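Local atomic coordinates of carboxynorspermidine decarboxylase (Campylobacter jejuni subsp. jejuni 81116, PDB entry 3N29), a protein that probably catalyses the pyridoxal-phosphate-dependent decarboxylation of carboxynorspermidine to norspermidine. Residues A[139-144]-A[189-194]. Numbering follows the deposited sequence.
Sequences NSLAQF and ENVDLN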
ATOM      1  N   ASN A 139     -23.511  -3.772  10.152  1.00 12.42           N
ATOM      2  CA  ASN A 139     -23.685  -3.051   8.901  1.00 11.59           C
ATOM      3  C   ASN A 139     -25.038  -3.308   8.166  1.00 11.30           C
ATOM      4  O   ASN A 139     -25.419  -2.548   7.326  1.00 11.43           O
ATOM      5  CB  ASN A 139     -22.524  -3.368   7.931  1.00 10.45           C
ATOM      6  CG  ASN A 139     -22.553  -2.497   6.721  1.00 11.42           C
ATOM      7  OD1 ASN A 139     -22.819  -2.980   5.592  1.00 10.78           O
ATOM      8  ND2 ASN A 139     -22.355  -1.195   6.939  1.00  8.04           N
ATOM      9  N   SER A 140     -25.748  -4.384   8.499  1.00 11.16           N
ATOM     10  CA  SER A 140     -26.982  -4.728   7.871  1.00 10.65           C
ATOM     11  C   SER A 140     -27.846  -5.537   8.879  1.00 11.12           C
ATOM     12  O   SER A 140     -27.322  -6.125   9.820  1.00  9.74           O
ATOM     13  CB  SER A 140     -26.680  -5.606   6.653  1.00 10.18           C
ATOM     14  OG  SER A 140     -26.240  -6.917   7.083  1.00 11.27           O
ATOM     15  N   LEU A 141     -29.133  -5.660   8.575  1.00 11.32           N
ATOM     16  CA  LEU A 141     -30.051  -6.443   9.419  1.00 11.46           C
ATOM     17  C   LEU A 141     -29.697  -7.925   9.401  1.00 12.10           C
ATOM     18  O   LEU A 141     -29.769  -8.589  10.438  1.00 10.94           O
ATOM     19  CB  LEU A 141     -31.492  -6.237   8.960  1.00 10.79           C
ATOM     20  CG  LEU A 141     -32.026  -4.833   9.219  1.00 12.42           C
ATOM     21  CD1 LEU A 141     -33.506  -4.734   8.731  1.00 11.47           C
ATOM     22  CD2 LEU A 141     -31.897  -4.489  10.709  1.00 13.22           C
ATOM     23  N   ALA A 142     -29.308  -8.431   8.210  1.00 12.44           N
ATOM     24  CA  ALA A 142     -28.892  -9.834   8.037  1.00 13.08           C
ATOM     25  C   ALA A 142     -27.717 -10.168   8.965  1.00 12.64           C
ATOM     26  O   ALA A 142     -27.749 -11.181   9.675  1.00 12.60           O
ATOM     27  CB  ALA A 142     -28.551 -10.146   6.582  1.00 12.25           C
ATOM     28  N   GLN A 143     -26.715  -9.300   9.013  1.00 12.61           N
ATOM     29  CA  GLN A 143     -25.547  -9.557   9.841  1.00 12.97           C
ATOM     30  C   GLN A 143     -25.962  -9.524  11.331  1.00 13.34           C
ATOM     31  O   GLN A 143     -25.595 -10.413  12.100  1.00 11.49           O
ATOM     32  CB  GLN A 143     -24.454  -8.538   9.541  1.00 12.94           C
ATOM     33  CG  GLN A 143     -23.676  -8.810   8.276  1.00 13.85           C
ATOM     34  CD  GLN A 143     -22.338  -9.385   8.585  1.00 14.15           C
ATOM     35  OE1 GLN A 143     -21.943 -10.439   8.086  1.00 16.74           O
ATOM     36  NE2 GLN A 143     -21.647  -8.713   9.428  1.00 10.11           N
ATOM     37  N   PHE A 144     -26.792  -8.553  11.692  1.00 12.84           N
ATOM     38  CA  PHE A 144     -27.335  -8.478  13.042  1.00 13.24           C
ATOM     39  C   PHE A 144     -28.112  -9.779  13.359  1.00 13.74           C
ATOM     40  O   PHE A 144     -27.866 -10.438  14.388  1.00 14.61           O
ATOM     41  CB  PHE A 144     -28.201  -7.251  13.176  1.00 12.82           C
ATOM     42  CG  PHE A 144     -29.165  -7.277  14.299  1.00 15.22           C
ATOM     43  CD1 PHE A 144     -28.782  -7.673  15.593  1.00 17.46           C
ATOM     44  CD2 PHE A 144     -30.478  -6.869  14.086  1.00 15.82           C
ATOM     45  CE1 PHE A 144     -29.749  -7.699  16.636  1.00 16.82           C
ATOM     46  CE2 PHE A 144     -31.429  -6.875  15.111  1.00 18.22           C
ATOM     47  CZ  PHE A 144     -31.055  -7.281  16.382  1.00 18.62           C
ATOM     48  N   GLU A 189     -38.137   0.373   8.903  1.00 23.77           N
ATOM     49  CA  GLU A 189     -39.562   0.453   9.167  1.00 24.91           C
ATOM     50  C   GLU A 189     -40.085  -0.936   9.547  1.00 25.64           C
ATOM     51  O   GLU A 189     -39.757  -1.947   8.899  1.00 25.41           O
ATOM     52  CB  GLU A 189     -40.271   1.038   7.980  1.00 25.61           C
ATOM     53  CG  GLU A 189     -39.945   2.509   7.789  1.00 28.44           C
ATOM     54  CD  GLU A 189     -40.745   3.459   8.724  1.00 35.21           C
ATOM     55  OE1 GLU A 189     -40.536   4.697   8.616  1.00 37.27           O
ATOM     56  OE2 GLU A 189     -41.576   2.991   9.561  1.00 37.41           O
ATOM     57  N   ASN A 190     -40.780  -1.006  10.682  1.00 26.20           N
ATOM     58  CA  ASN A 190     -41.388  -2.262  11.126  1.00 26.96           C
ATOM     59  C   ASN A 190     -40.359  -3.380  11.430  1.00 26.76           C
ATOM     60  O   ASN A 190     -40.670  -4.576  11.335  1.00 27.10           O
ATOM     61  CB  ASN A 190     -42.399  -2.733  10.071  1.00 27.49           C
ATOM     62  CG  ASN A 190     -43.620  -1.807   9.967  1.00 30.15           C
ATOM     63  OD1 ASN A 190     -44.303  -1.507  10.970  1.00 32.91           O
ATOM     64  ND2 ASN A 190     -43.911  -1.368   8.750  1.00 32.33           N
ATOM     65  N   VAL A 191     -39.124  -2.996  11.761  1.00 25.22           N
ATOM     66  CA  VAL A 191     -38.137  -3.987  12.195  1.00 24.34           C
ATOM     67  C   VAL A 191     -38.160  -3.935  13.727  1.00 23.54           C
ATOM     68  O   VAL A 191     -38.234  -2.856  14.328  1.00 22.03           O
ATOM     69  CB  VAL A 191     -36.713  -3.708  11.628  1.00 24.52           C
ATOM     70  CG1 VAL A 191     -35.703  -4.592  12.285  1.00 23.81           C
ATOM     71  CG2 VAL A 191     -36.698  -3.927  10.090  1.00 24.90           C
ATOM     72  N   ASP A 192     -38.169  -5.115  14.337  1.00 22.91           N
ATOM     73  CA  ASP A 192     -38.028  -5.272  15.772  1.00 22.62           C
ATOM     74  C   ASP A 192     -36.622  -4.879  16.174  1.00 23.03           C
ATOM     75  O   ASP A 192     -35.665  -5.586  15.813  1.00 24.11           O
ATOM     76  CB  ASP A 192     -38.216  -6.741  16.140  1.00 22.77           C
ATOM     77  CG  ASP A 192     -38.184  -6.977  17.647  1.00 24.35           C
ATOM     78  OD1 ASP A 192     -37.860  -6.024  18.436  1.00 19.91           O
ATOM     79  OD2 ASP A 192     -38.467  -8.137  18.030  1.00 26.95           O
ATOM     80  N   LEU A 193     -36.510  -3.769  16.909  1.00 22.71           N
ATOM     81  CA  LEU A 193     -35.227  -3.216  17.371  1.00 22.56           C
ATOM     82  C   LEU A 193     -34.991  -3.391  18.873  1.00 22.44           C
ATOM     83  O   LEU A 193     -34.082  -2.753  19.440  1.00 21.48           O
ATOM     84  CB  LEU A 193     -35.131  -1.721  16.984  1.00 22.43           C
ATOM     85  CG  LEU A 193     -35.119  -1.518  15.445  1.00 24.51           C
ATOM     86  CD1 LEU A 193     -35.172  -0.042  15.056  1.00 23.49           C
ATOM     87  CD2 LEU A 193     -33.875  -2.201  14.826  1.00 23.14           C
ATOM     88  N   ASN A 194     -35.772  -4.279  19.506  1.00 22.50           N
ATOM     89  CA  ASN A 194     -35.659  -4.536  20.950  1.00 22.78           C
ATOM     90  C   ASN A 194     -34.239  -4.841  21.405  1.00 21.97           C
ATOM     91  O   ASN A 194     -33.846  -4.388  22.486  1.00 23.35           O
ATOM     92  CB  ASN A 194     -36.558  -5.703  21.402  1.00 23.65           C
ATOM     93  CG  ASN A 194     -38.017  -5.287  21.618  1.00 26.88           C
ATOM     94  OD1 ASN A 194     -38.392  -4.145  21.329  1.00 31.33           O
ATOM     95  ND2 ASN A 194     -38.846  -6.215  22.111  1.00 28.71           N
TER
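On the outside of the beta/alpha barrel, the first turn of helix 141-147, which follows the fourth barrel strand, meets the loop leading into the sixth, with Leu141 and Val191 making the main contact. Their branched ends reach toward each other tip to tip: Leu141 CD1 lies 3.6 Å from Val191 CG2, and Leu141 CD2 lies 4.1 Å from Val191 CG1. CG of Leu141 stands anti to its carbonyl carbon (chi1 -69°), and the extended chi2 carries the fork of methyls on toward the loop, while beta-branched valine offers two methyls close to the loop backbone. Three residues on, about one helical turn, the Phe144 ring turns an edge to the loop, Phe144 CE2 lying a long 4.5 Å from Asp192 O; this large apolar ring is buried against Leu156, Leu158 and Ile196. Leu158 of strand 155-159 underlies the apolar patch, also touching Leu141 and Leu193.

Each segment also has a local side-chain-to-backbone bond. Ser140 is the helix N-cap, its short hydroxyl accepting from the backbone, Gln143 N to Ser140 OG at 3.1 Å; the same OG also bonds Asp287 of the second subunit. In the loop, Asn194 N donates to Asp192 OD1 at 2.9 Å, closing an Asx turn. With no hydrogen bond between the segments, and methyl groups making the closest approach, this is largely apolar helix-to-loop packing on the outer layer of a TIM-type (beta/alpha)8 barrel.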